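Local coordinates for probable transcriptional regulator, TetR family protein (Rhodococcus sp., PDB 3BJB) that probably binds regulatory DNA and controls transcription through an N-terminal helix-turn-helix domain, at residues G57-Y60 / R61-S65; P64-T67 / H68-A72; E19-A22 / R23-R26; L116-A119 / M120-T124; E37-L40 / A41-Q44. All coordinates share one frame; numbering follows the deposited sequence.

All five contacts are local and follow one another along the chain. None nests in or crosses another. Contact 3 forms the first turn of helix 22-37. Contact 5 closes the loop between helix 22-37 and helix 45-51. Contact 1 ends helix 56-62. It shares Pro64 and Ser65 with contact 2, which starts helix 66-86. Contact 4 lies on helix 114-126, in the C-terminal domain. Phe63 of contact 1 packs on His24 of contact 3 and on Leu69 and Ala72 of contact 2. Lys66 of contact 2 reaches Val43 of contact 5. Leu40 of contact 5 packs on Ala119 of contact 4, and Phe70 on Ser123, so the DNA-binding part meets the C-terminal domain here.

Contact 1 of 5, residues G57-Y60 / R61-S65; sequences GTLY and RYFPS
Gly57-Tyr60 and Arg61-Ser65 make a local contact where helix 56-62 ends and the chain turns toward helix 66-86. Three successive backbone bonds wind the last turn. Arg61 N donates to Gly57 O at 3.0 Å. Tyr62 N donates to Thr58 O at 3.1 Å, and Phe63 N to Leu59 O at 2.7 Å. Phe63 then leaves helical geometry. Pro64 has no N-H to offer Tyr60 O. Pro64 CA makes a CA-H...O contact with Tyr60 O at 3.3 Å instead. Helix 56-62 lies in the predicted helix-turn-helix region, as its second helix. In TetR regulators this is the helix that reads DNA, and it probably does so here. The inner side is apolar. Leu59 CD1 meets Phe63 CD2 at 4.2 Å. Phe63 has its CG anti to its carbonyl carbon, chi1 -42°, which turns the ring to this inner side, against Leu59 and Leu69. Leu59 also rests on Val48 and Ala49 of helix 45-51. On the outer side the Tyr60 ring turns an edge to the backbone of Pro64, with Tyr60 CD2 3.3 Å from Pro64 O. Arg61 touches the segment before it through CB, 3.2 Å from Thr58 O, and its extended chain leads the guanidinium away.

Contact 2 of 5, residues P64-T67 / H68-A72; sequences PSKT and HLFVA. With SO4 (sulfate ion), chain L.
Two torsions bring Ser65 and His68 together. Ser65 holds OG between its backbone N and carbonyl carbon, chi1 65°. His68 sets CG anti to its own carbonyl carbon, chi1 -77°, which swings the ring back over the start of the helix. Ser65 OG and His68 ND1 then share a hydrogen bond of 3.1 Å, and either may be the donor. OG lies at the ring edge, in its plane. Pro64 covers one face of the same ring: its CD makes a CH-pi contact 3.8 Å from the centroid of His68. With an alanine in place of His68, Ser65 OG would probably lose its imidazole partner and Pro64 CD the ring it lies on. Ser65 is the N-cap of helix 66-86, which in TetR proteins links the DNA-binding domain to the C-terminal one. Ser65 O accepts a bond from Leu69 N at 3.1 Å. Phe70 N bonds Lys66 O at 3.0 Å. A sulfate, probably from the crystallisation liquor, sits at this helix start, and Thr67 N donates to its O2 at 3.3 Å. Lys66 and Phe70 run side by side. Lys66 CG lies at the ring edge, 3.6 Å from Phe70 CE2, while the bent chain takes NZ to Val43 O.

Contact 3 of 5, residues E19-A22 / R23-R26; sequences EQRA and RHVR
Val25 N donates to Arg21 O at 2.8 Å, the shortest hydrogen bond between 19-22 and 23-26. This is the opening turn of helix 22-37, the first helix of the three-helix DNA-binding domain of TetR regulators. The neighbouring bonds continue the winding. Arg23 N reaches Glu19 O at 3.2 Å. Arg26 N reaches Ala22 O at the same length of 3.2 Å. The bond from His24 N to Gln20 O is weak.

The side-chain contact is between Arg21 and His24. The Arg21 chain bends at chi2 and at chi3, which folds the guanidinium back beside the histidine. His24 has CG anti to its backbone N, chi1 -155°. The two side chains then point the same way. Arg21 NH2 lies over one face of the imidazole, 3.7 Å from His24 CG, and the guanidinium and ring planes stand 44° apart. A positive group this close would probably discourage protonation of His24. The imidazole also meets the ring of Phe63, just after helix 56-62. Were a serine to replace His24, the Arg21 guanidinium would probably be freer to turn and Phe63 would lose a ring it packs on. Nearby, Gln20 touches Tyr62 and Arg23 touches Thr58, so both segments border helix 56-62. Glu19 and Arg23 carry opposite charges but form no salt bridge: Glu19 OE1 is 5.7 Å from Arg23 NH2.

Contact 4 of 5, residues L116-A119 / M120-T124; sequences LSTA and MIQST
Backbone hydrogen bonds join Leu116-Ala119 to Met120-Thr124 as consecutive turns of helix 114-126. Met120 N donates to Leu116 O at 3.1 Å. Gln122 N donates to Thr118 O at 2.8 Å. Ser123 N donates to Ala119 O at 3.2 Å. Ala119 O also takes a weak second bond from Ser123 OG at 3.1 Å. This gives the buried serine hydroxyl a partner on its own helix.

Apolar contacts come next. Met120 is a selenomethionine. Its chain is extended through chi2 and bends at chi3, -64°, which turns the terminal methyl back along the helix. Met120 CE lies 3.7 Å from Ser117 CA. The same methyl, Met120 CE, comes within 4.3 Å of Leu116 CG. The helix belongs to the C-terminal domain of the TetR fold, and its faces are covered by several others: Met120 packs on Val73 and Met74 of helix 66-86, Leu116 on Ala35 of helix 22-37, and Ile121 on Phe171 of helix 157-179.

Polar side chains form the third group. Ser117 OG bonds Leu110 O and Arg113 O, and Thr118 OG1 bonds Pro114 O one turn back. The Thr118 methyl CG2 lies anti to the backbone N, on the side where the Gln122 amide passes, and the two side chains run side by side. Thr118 CG2 is 3.1 Å from Gln122 NE2, a close approach of a methyl to an amide nitrogen. Gln122 also packs on Thr126 of the second subunit.

Contact 5 of 5, residues E37-L40 / A41-Q44; sequences EKEL and ARVQ
Glu39 and Arg42 bring two flat groups near each other, the carboxylate and the guanidinium, with planes 20° apart. Glu39 OE2 approaches the guanidinium obliquely. Glu39 OE2 lies 4.5 Å from Arg42 NE, beyond a salt bridge. The closer touch is with the aliphatic part of the arginine: Glu39 OE2 is 3.2 Å from Arg42 CD. Glu39 has CG between its backbone N and carbonyl carbon, chi1 57°, which turns the chain toward the arginine. Lys38 packs on the same residue, with Lys38 CB 3.9 Å from Arg42 CB. Its extended chain runs on past the arginine backbone, and Lys38 CD is 3.4 Å from Arg42 O.

The backbone makes two overlapping tight turns. Arg42 N donates to Glu39 O at 3.1 Å, and Val43 N to Leu40 O at 2.7 Å. The backbone angles of Ala41 and Arg42 fit a type I turn for the second. These turns carry the chain from helix 22-37 to helix 45-51, the first helix of the predicted helix-turn-helix; Gln44 is its N-cap. Leu40 and Val43 both pack on Phe70 of helix 66-86. Lys66 NZ of that helix, besides its bond to Val43, makes a weak one to Leu40 O.

The loop is probably held by its backbone bonds and by Lys66 more than by the Glu39-Arg42 pair. The charges of Glu39 and Arg42 probably attract each other only loosely, at the protein surface.

Contact 1 of 5, residues G57-Y60 / R61-S65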
loop_
_atom_site.group_PDB
_atom_site.type_symbol
_atom_site.label_atom_id
_atom_site.label_comp_id
_atom_site.label_asym_id
_atom_site.label_seq_id
_atom_site.Cartn_x
_atom_site.Cartn_y
_atom_site.Cartn_z
ATOM N N GLY B 57 -12.666 14.169 24.684
ATOM C CA GLY B 57 -11.400 14.075 25.407
ATOM C C GLY B 57 -11.099 12.668 25.885
ATOM O O GLY B 57 -9.929 12.304 26.044
ATOM N N THR B 58 -12.155 11.888 26.127
ATOM C CA THR B 58 -12.022 10.495 26.542
ATOM C C THR B 58 -11.507 9.703 25.339
ATOM O O THR B 58 -10.562 8.918 25.435
ATOM C CB THR B 58 -13.385 9.910 27.089
ATOM O OG1 THR B 58 -13.727 10.496 28.356
ATOM C CG2 THR B 58 -13.306 8.393 27.245
ATOM N N LEU B 59 -12.124 9.960 24.192
ATOM C CA LEU B 59 -11.737 9.346 22.939
ATOM C C LEU B 59 -10.311 9.722 22.523
ATOM O O LEU B 59 -9.562 8.878 21.986
ATOM C CB LEU B 59 -12.738 9.724 21.837
ATOM C CG LEU B 59 -12.567 9.087 20.440
ATOM C CD1 LEU B 59 -13.102 7.653 20.371
ATOM C CD2 LEU B 59 -13.226 9.950 19.411
ATOM N N TYR B 60 -9.938 10.979 22.749
ATOM C CA TYR B 60 -8.642 11.465 22.274
ATOM C C TYR B 60 -7.548 10.878 23.144
ATOM O O TYR B 60 -6.495 10.442 22.657
ATOM C CB TYR B 60 -8.593 12.997 22.222
ATOM C CG TYR B 60 -9.013 13.579 20.892
ATOM C CD1 TYR B 60 -10.097 14.457 20.795
ATOM C CD2 TYR B 60 -8.325 13.258 19.715
ATOM C CE1 TYR B 60 -10.481 15.006 19.562
ATOM C CE2 TYR B 60 -8.706 13.805 18.473
ATOM C CZ TYR B 60 -9.781 14.673 18.421
ATOM O OH TYR B 60 -10.168 15.186 17.220
ATOM N N ARG B 61 -7.842 10.835 24.431
ATOM C CA ARG B 61 -7.036 10.120 25.404
ATOM C C ARG B 61 -6.710 8.695 24.926
ATOM O O ARG B 61 -5.564 8.243 24.977
ATOM C CB ARG B 61 -7.803 10.053 26.716
ATOM C CG ARG B 61 -6.943 10.023 27.928
ATOM C CD ARG B 61 -7.785 9.731 29.146
ATOM N NE ARG B 61 -6.971 9.745 30.354
ATOM C CZ ARG B 61 -6.058 8.827 30.668
ATOM N NH1 ARG B 61 -5.374 8.947 31.806
ATOM N NH2 ARG B 61 -5.823 7.797 29.856
ATOM N N TYR B 62 -7.719 7.984 24.455
ATOM C CA TYR B 62 -7.476 6.618 24.056
ATOM C C TYR B 62 -6.990 6.449 22.619
ATOM O O TYR B 62 -6.362 5.445 22.300
ATOM C CB TYR B 62 -8.656 5.710 24.414
ATOM C CG TYR B 62 -8.478 5.148 25.789
ATOM C CD1 TYR B 62 -9.130 5.707 26.892
ATOM C CD2 TYR B 62 -7.600 4.086 26.005
ATOM C CE1 TYR B 62 -8.929 5.185 28.199
ATOM C CE2 TYR B 62 -7.400 3.558 27.275
ATOM C CZ TYR B 62 -8.058 4.112 28.368
ATOM O OH TYR B 62 -7.833 3.575 29.607
ATOM N N PHE B 63 -7.267 7.430 21.759
ATOM C CA PHE B 63 -6.732 7.410 20.386
ATOM C C PHE B 63 -6.390 8.831 19.933
ATOM O O PHE B 63 -7.255 9.552 19.446
ATOM C CB PHE B 63 -7.682 6.696 19.396
ATOM C CG PHE B 63 -8.298 5.430 19.932
ATOM C CD1 PHE B 63 -7.661 4.207 19.777
ATOM C CD2 PHE B 63 -9.509 5.463 20.619
ATOM C CE1 PHE B 63 -8.223 3.044 20.293
ATOM C CE2 PHE B 63 -10.074 4.297 21.129
ATOM C CZ PHE B 63 -9.433 3.094 20.949
ATOM N N PRO B 64 -5.123 9.246 20.130
ATOM C CA PRO B 64 -4.716 10.636 19.906
ATOM C C PRO B 64 -5.093 11.221 18.547
ATOM O O PRO B 64 -5.380 12.417 18.473
ATOM C CB PRO B 64 -3.196 10.591 20.111
ATOM C CG PRO B 64 -3.011 9.492 21.123
ATOM C CD PRO B 64 -3.997 8.437 20.635
ATOM N N SER B 65 -5.094 10.423 17.481
ATOM C CA SER B 65 -5.728 10.885 16.261
ATOM C C SER B 65 -6.521 9.791 15.592
ATOM O O SER B 65 -6.537 8.638 16.033
ATOM C CB SER B 65 -4.735 11.533 15.274
ATOM O OG SER B 65 -3.784 10.612 14.790
#

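Contact 2 of 5, residues P64-T67 / H68-A72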
loop_
_atom_site.group_PDB
_atom_site.type_symbol
_atom_site.label_atom_id
_atom_site.label_comp_id
_atom_site.label_asym_id
_atom_site.label_seq_id
_atom_site.Cartn_x
_atom_site.Cartn_y
_atom_site.Cartn_z
ATOM N N PRO B 64 -5.123 9.246 20.130
ATOM C CA PRO B 64 -4.716 10.636 19.906
ATOM C C PRO B 64 -5.093 11.221 18.547
ATOM O O PRO B 64 -5.380 12.417 18.473
ATOM C CB PRO B 64 -3.196 10.591 20.111
ATOM C CG PRO B 64 -3.011 9.492 21.123
ATOM C CD PRO B 64 -3.997 8.437 20.635
ATOM N N SER B 65 -5.094 10.423 17.481
ATOM C CA SER B 65 -5.728 10.885 16.261
ATOM C C SER B 65 -6.521 9.791 15.592
ATOM O O SER B 65 -6.537 8.638 16.033
ATOM C CB SER B 65 -4.735 11.533 15.274
ATOM O OG SER B 65 -3.784 10.612 14.790
ATOM N N LYS B 66 -7.156 10.164 14.489
ATOM C CA LYS B 66 -7.955 9.240 13.733
ATOM C C LYS B 66 -7.151 8.048 13.233
ATOM O O LYS B 66 -7.645 6.926 13.297
ATOM C CB LYS B 66 -8.618 9.971 12.583
ATOM C CG LYS B 66 -9.745 9.199 12.025
ATOM C CD LYS B 66 -10.668 10.094 11.287
ATOM C CE LYS B 66 -10.131 10.458 9.913
ATOM N NZ LYS B 66 -10.836 11.677 9.464
ATOM N N THR B 67 -5.937 8.292 12.725
ATOM C CA THR B 67 -5.100 7.216 12.208
ATOM C C THR B 67 -4.753 6.234 13.344
ATOM O O THR B 67 -4.651 5.019 13.108
ATOM C CB THR B 67 -3.825 7.702 11.422
ATOM O OG1 THR B 67 -3.102 8.602 12.228
ATOM C CG2 THR B 67 -4.167 8.448 10.128
ATOM N N HIS B 68 -4.646 6.742 14.573
ATOM C CA HIS B 68 -4.478 5.860 15.744
ATOM C C HIS B 68 -5.678 4.939 15.890
ATOM O O HIS B 68 -5.534 3.732 16.091
ATOM C CB HIS B 68 -4.363 6.640 17.072
ATOM C CG HIS B 68 -3.032 7.282 17.316
ATOM N ND1 HIS B 68 -2.662 8.476 16.727
ATOM C CD2 HIS B 68 -2.014 6.931 18.140
ATOM C CE1 HIS B 68 -1.456 8.815 17.156
ATOM N NE2 HIS B 68 -1.042 7.897 18.015
ATOM N N LEU B 69 -6.866 5.531 15.841
ATOM C CA LEU B 69 -8.089 4.792 16.055
ATOM C C LEU B 69 -8.233 3.681 15.025
ATOM O O LEU B 69 -8.410 2.515 15.395
ATOM C CB LEU B 69 -9.284 5.725 16.061
ATOM C CG LEU B 69 -10.664 5.112 15.988
ATOM C CD1 LEU B 69 -11.025 4.424 17.321
ATOM C CD2 LEU B 69 -11.635 6.247 15.652
ATOM N N PHE B 70 -8.104 4.016 13.737
ATOM C CA PHE B 70 -8.233 2.982 12.707
ATOM C C PHE B 70 -7.128 1.919 12.632
ATOM O O PHE B 70 -7.336 0.832 12.106
ATOM C CB PHE B 70 -8.544 3.608 11.372
ATOM C CG PHE B 70 -9.892 4.145 11.322
ATOM C CD1 PHE B 70 -10.974 3.293 11.241
ATOM C CD2 PHE B 70 -10.106 5.522 11.400
ATOM C CE1 PHE B 70 -12.280 3.806 11.220
ATOM C CE2 PHE B 70 -11.402 6.039 11.371
ATOM C CZ PHE B 70 -12.483 5.177 11.293
ATOM N N VAL B 71 -5.977 2.216 13.206
ATOM C CA VAL B 71 -4.944 1.218 13.398
ATOM C C VAL B 71 -5.381 0.244 14.482
ATOM O O VAL B 71 -5.261 -0.965 14.316
ATOM C CB VAL B 71 -3.612 1.871 13.759
ATOM C CG1 VAL B 71 -2.659 0.841 14.389
ATOM C CG2 VAL B 71 -2.995 2.507 12.515
ATOM N N ALA B 72 -5.914 0.768 15.580
ATOM C CA ALA B 72 -6.494 -0.070 16.630
ATOM C C ALA B 72 -7.698 -0.860 16.106
ATOM O O ALA B 72 -7.928 -1.972 16.562
ATOM C CB ALA B 72 -6.897 0.770 17.844
HETATM S S SO4 L . -5.620 12.163 10.639
HETATM O O1 SO4 L . -5.333 11.560 9.335
HETATM O O2 SO4 L . -5.087 11.285 11.687
HETATM O O3 SO4 L . -4.998 13.493 10.719
HETATM O O4 SO4 L . -7.071 12.325 10.781
#

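Contact 3 of 5, residues E19-A22 / R23-R26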
loop_
_atom_site.group_PDB
_atom_site.type_symbol
_atom_site.label_atom_id
_atom_site.label_comp_id
_atom_site.label_asym_id
_atom_site.label_seq_id
_atom_site.Cartn_x
_atom_site.Cartn_y
_atom_site.Cartn_z
ATOM N N GLU B 19 -13.170 -1.656 33.256
ATOM C CA GLU B 19 -14.316 -1.053 32.564
ATOM C C GLU B 19 -13.828 -0.367 31.297
ATOM O O GLU B 19 -14.610 -0.084 30.385
ATOM C CB GLU B 19 -15.031 -0.040 33.458
ATOM C CG GLU B 19 -15.958 -0.660 34.487
ATOM C CD GLU B 19 -16.966 0.334 35.043
ATOM O OE1 GLU B 19 -17.408 1.227 34.283
ATOM O OE2 GLU B 19 -17.320 0.212 36.241
ATOM N N GLN B 20 -12.520 -0.108 31.268
ATOM C CA GLN B 20 -11.812 0.447 30.111
ATOM C C GLN B 20 -11.854 -0.505 28.922
ATOM O O GLN B 20 -11.185 -0.276 27.913
ATOM C CB GLN B 20 -10.346 0.731 30.474
ATOM C CG GLN B 20 -10.128 1.954 31.370
ATOM C CD GLN B 20 -10.129 1.640 32.859
ATOM O OE1 GLN B 20 -10.506 0.543 33.292
ATOM N NE2 GLN B 20 -9.694 2.609 33.655
ATOM N N ARG B 21 -12.637 -1.573 29.067
ATOM C CA ARG B 21 -12.756 -2.629 28.070
ATOM C C ARG B 21 -14.071 -2.541 27.276
ATOM O O ARG B 21 -14.067 -2.705 26.057
ATOM C CB ARG B 21 -12.611 -4.007 28.734
ATOM C CG ARG B 21 -11.289 -4.235 29.477
ATOM C CD ARG B 21 -10.139 -4.674 28.565
ATOM N NE ARG B 21 -9.309 -3.546 28.124
ATOM C CZ ARG B 21 -9.336 -2.997 26.905
ATOM N NH1 ARG B 21 -10.155 -3.459 25.968
ATOM N NH2 ARG B 21 -8.538 -1.973 26.622
ATOM N N ALA B 22 -15.181 -2.300 27.981
ATOM C CA ALA B 22 -16.498 -2.076 27.368
ATOM C C ALA B 22 -16.553 -0.671 26.788
ATOM O O ALA B 22 -17.163 -0.446 25.737
ATOM C CB ALA B 22 -17.622 -2.270 28.393
ATOM N N ARG B 23 -15.928 0.269 27.500
ATOM C CA ARG B 23 -15.674 1.604 26.984
ATOM C C ARG B 23 -14.840 1.488 25.706
ATOM O O ARG B 23 -15.195 2.051 24.666
ATOM C CB ARG B 23 -14.925 2.431 28.025
ATOM C CG ARG B 23 -14.981 3.914 27.774
ATOM C CD ARG B 23 -13.897 4.671 28.530
ATOM N NE ARG B 23 -14.216 4.835 29.944
ATOM C CZ ARG B 23 -14.965 5.814 30.448
ATOM N NH1 ARG B 23 -15.490 6.744 29.656
ATOM N NH2 ARG B 23 -15.179 5.861 31.763
ATOM N N HIS B 24 -13.743 0.736 25.788
ATOM C CA HIS B 24 -12.876 0.516 24.648
ATOM C C HIS B 24 -13.624 -0.106 23.474
ATOM O O HIS B 24 -13.450 0.330 22.320
ATOM C CB HIS B 24 -11.671 -0.337 25.023
ATOM C CG HIS B 24 -10.488 -0.122 24.135
ATOM N ND1 HIS B 24 -9.415 0.666 24.501
ATOM C CD2 HIS B 24 -10.219 -0.568 22.883
ATOM C CE1 HIS B 24 -8.531 0.684 23.516
ATOM N NE2 HIS B 24 -8.996 -0.055 22.522
ATOM N N VAL B 25 -14.467 -1.096 23.763
ATOM C CA VAL B 25 -15.226 -1.787 22.712
ATOM C C VAL B 25 -16.159 -0.870 21.904
ATOM O O VAL B 25 -16.111 -0.903 20.671
ATOM C CB VAL B 25 -15.997 -3.032 23.245
ATOM C CG1 VAL B 25 -17.247 -3.340 22.394
ATOM C CG2 VAL B 25 -15.073 -4.245 23.311
ATOM N N ARG B 26 -16.991 -0.069 22.586
ATOM C CA ARG B 26 -17.953 0.833 21.912
ATOM C C ARG B 26 -17.289 1.877 21.005
ATOM O O ARG B 26 -17.870 2.321 20.001
ATOM C CB ARG B 26 -18.842 1.555 22.930
ATOM C CG ARG B 26 -19.767 0.633 23.659
ATOM C CD ARG B 26 -20.976 1.345 24.226
ATOM N NE ARG B 26 -21.734 0.412 25.073
ATOM C CZ ARG B 26 -21.808 0.485 26.403
ATOM N NH1 ARG B 26 -21.195 1.479 27.045
ATOM N NH2 ARG B 26 -22.506 -0.427 27.084
#

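Contact 4 of 5, residues L116-A119 / M120-T124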
loop_
_atom_site.group_PDB
_atom_site.type_symbol
_atom_site.label_atom_id
_atom_site.label_comp_id
_atom_site.label_asym_id
_atom_site.label_seq_id
_atom_site.Cartn_x
_atom_site.Cartn_y
_atom_site.Cartn_z
ATOM N N LEU B 116 -14.927 0.361 4.893
ATOM C CA LEU B 116 -14.168 0.086 6.143
ATOM C C LEU B 116 -12.735 -0.381 5.939
ATOM O O LEU B 116 -11.820 0.102 6.578
ATOM C CB LEU B 116 -14.884 -0.980 6.962
ATOM C CG LEU B 116 -14.208 -1.475 8.238
ATOM C CD1 LEU B 116 -14.059 -0.340 9.254
ATOM C CD2 LEU B 116 -15.040 -2.654 8.820
ATOM N N SER B 117 -12.557 -1.356 5.071
ATOM C CA SER B 117 -11.221 -1.837 4.712
ATOM C C SER B 117 -10.282 -0.772 4.167
ATOM O O SER B 117 -9.127 -0.670 4.588
ATOM C CB SER B 117 -11.361 -2.982 3.717
ATOM O OG SER B 117 -12.017 -4.052 4.400
ATOM N N THR B 118 -10.789 0.043 3.255
ATOM C CA THR B 118 -10.058 1.172 2.772
ATOM C C THR B 118 -9.613 2.068 3.913
ATOM O O THR B 118 -8.431 2.455 3.967
ATOM C CB THR B 118 -10.949 1.931 1.830
ATOM O OG1 THR B 118 -11.395 1.031 0.806
ATOM C CG2 THR B 118 -10.261 3.099 1.243
ATOM N N ALA B 119 -10.485 2.404 4.856
ATOM C CA ALA B 119 -10.008 3.215 5.975
ATOM C C ALA B 119 -8.923 2.534 6.831
ATOM O O ALA B 119 -8.073 3.224 7.409
ATOM C CB ALA B 119 -11.156 3.655 6.843
HETATM N N MSE B 120 -8.942 1.206 6.931
HETATM C CA MSE B 120 -7.966 0.553 7.779
HETATM C C MSE B 120 -6.639 0.434 7.083
HETATM O O MSE B 120 -5.602 0.656 7.684
HETATM C CB MSE B 120 -8.429 -0.820 8.230
HETATM C CG MSE B 120 -9.743 -0.833 9.010
HETATM SE SE MSE B 120 -10.217 -2.654 9.616
HETATM C CE MSE B 120 -10.487 -3.535 7.895
ATOM N N ILE B 121 -6.689 0.036 5.821
ATOM C CA ILE B 121 -5.542 -0.042 4.953
ATOM C C ILE B 121 -4.890 1.361 4.796
ATOM O O ILE B 121 -3.674 1.522 4.995
ATOM C CB ILE B 121 -5.963 -0.602 3.571
ATOM C CG1 ILE B 121 -6.703 -1.953 3.701
ATOM C CG2 ILE B 121 -4.793 -0.621 2.567
ATOM C CD1 ILE B 121 -5.838 -3.160 3.904
ATOM N N GLN B 122 -5.665 2.388 4.463
ATOM C CA GLN B 122 -4.998 3.672 4.264
ATOM C C GLN B 122 -4.366 4.116 5.523
ATOM O O GLN B 122 -3.249 4.600 5.494
ATOM C CB GLN B 122 -5.893 4.758 3.729
ATOM C CG GLN B 122 -6.146 4.568 2.290
ATOM C CD GLN B 122 -7.206 5.526 1.765
ATOM O OE1 GLN B 122 -7.376 6.657 2.287
ATOM N NE2 GLN B 122 -7.924 5.087 0.718
ATOM N N SER B 123 -5.050 3.906 6.638
ATOM C CA SER B 123 -4.508 4.249 7.947
ATOM C C SER B 123 -3.192 3.571 8.251
ATOM O O SER B 123 -2.289 4.203 8.737
ATOM C CB SER B 123 -5.531 3.945 9.033
ATOM O OG SER B 123 -6.381 5.055 9.217
ATOM N N THR B 124 -3.071 2.297 7.937
ATOM C CA THR B 124 -1.829 1.515 8.169
ATOM C C THR B 124 -0.673 1.857 7.202
ATOM O O THR B 124 0.502 1.702 7.529
ATOM C CB THR B 124 -2.190 0.027 8.139
ATOM O OG1 THR B 124 -2.953 -0.260 9.317
ATOM C CG2 THR B 124 -0.958 -0.873 8.066
#

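Contact 5 of 5, residues E37-L40 / A41-Q44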
loop_
_atom_site.group_PDB
_atom_site.type_symbol
_atom_site.label_atom_id
_atom_site.label_comp_id
_atom_site.label_asym_id
_atom_site.label_seq_id
_atom_site.Cartn_x
_atom_site.Cartn_y
_atom_site.Cartn_z
ATOM N N GLU B 37 -20.092 3.596 6.763
ATOM C CA GLU B 37 -21.073 4.453 6.109
ATOM C C GLU B 37 -20.469 5.576 5.249
ATOM O O GLU B 37 -21.146 6.147 4.406
ATOM C CB GLU B 37 -22.049 5.022 7.143
ATOM C CG GLU B 37 -22.661 3.946 8.037
ATOM C CD GLU B 37 -23.217 4.467 9.384
ATOM O OE1 GLU B 37 -23.950 3.698 10.055
ATOM O OE2 GLU B 37 -22.932 5.624 9.783
ATOM N N LYS B 38 -19.217 5.941 5.479
ATOM C CA LYS B 38 -18.647 7.057 4.725
ATOM C C LYS B 38 -17.202 6.723 4.633
ATOM O O LYS B 38 -16.674 6.086 5.537
ATOM C CB LYS B 38 -18.779 8.389 5.462
ATOM C CG LYS B 38 -19.703 8.381 6.671
ATOM C CD LYS B 38 -19.996 9.767 7.281
ATOM C CE LYS B 38 -21.247 9.657 8.224
ATOM N NZ LYS B 38 -21.858 10.913 8.799
ATOM N N GLU B 39 -16.575 7.146 3.542
ATOM C CA GLU B 39 -15.119 7.218 3.419
ATOM C C GLU B 39 -14.400 7.859 4.655
ATOM O O GLU B 39 -15.038 8.534 5.506
ATOM C CB GLU B 39 -14.801 8.006 2.160
ATOM C CG GLU B 39 -15.452 9.374 2.241
ATOM C CD GLU B 39 -15.261 10.204 0.998
ATOM O OE1 GLU B 39 -14.078 10.393 0.572
ATOM O OE2 GLU B 39 -16.317 10.675 0.467
ATOM N N LEU B 40 -13.074 7.652 4.732
ATOM C CA LEU B 40 -12.261 8.039 5.901
ATOM C C LEU B 40 -12.327 9.559 6.094
ATOM O O LEU B 40 -12.585 10.035 7.189
ATOM C CB LEU B 40 -10.800 7.605 5.700
ATOM C CG LEU B 40 -9.823 7.035 6.744
ATOM C CD1 LEU B 40 -8.411 7.307 6.307
ATOM C CD2 LEU B 40 -10.024 7.520 8.122
ATOM N N ALA B 41 -12.119 10.312 5.015
ATOM C CA ALA B 41 -12.143 11.782 5.034
ATOM C C ALA B 41 -13.404 12.371 5.666
ATOM O O ALA B 41 -13.386 13.467 6.216
ATOM C CB ALA B 41 -11.963 12.326 3.607
ATOM N N ARG B 42 -14.491 11.613 5.619
ATOM C CA ARG B 42 -15.743 12.046 6.163
ATOM C C ARG B 42 -16.025 11.438 7.537
ATOM O O ARG B 42 -17.145 11.517 8.030
ATOM C CB ARG B 42 -16.835 11.700 5.157
ATOM C CG ARG B 42 -16.792 12.590 3.904
ATOM C CD ARG B 42 -17.847 12.217 2.863
ATOM N NE ARG B 42 -19.203 12.464 3.373
ATOM C CZ ARG B 42 -20.037 13.389 2.901
ATOM N NH1 ARG B 42 -19.682 14.162 1.874
ATOM N NH2 ARG B 42 -21.236 13.519 3.449
ATOM N N VAL B 43 -15.009 10.835 8.160
ATOM C CA VAL B 43 -15.182 10.245 9.496
ATOM C C VAL B 43 -14.556 11.140 10.550
ATOM O O VAL B 43 -13.346 11.326 10.582
ATOM C CB VAL B 43 -14.602 8.828 9.607
ATOM C CG1 VAL B 43 -14.800 8.291 11.002
ATOM C CG2 VAL B 43 -15.260 7.900 8.587
ATOM N N GLN B 44 -15.380 11.683 11.433
ATOM C CA GLN B 44 -14.859 12.649 12.367
ATOM C C GLN B 44 -14.889 12.202 13.791
ATOM O O GLN B 44 -15.832 11.558 14.245
ATOM C CB GLN B 44 -15.557 13.981 12.210
ATOM C CG GLN B 44 -15.110 14.731 10.955
ATOM C CD GLN B 44 -16.284 15.412 10.293
ATOM O OE1 GLN B 44 -16.143 16.036 9.243
ATOM N NE2 GLN B 44 -17.462 15.287 10.906
#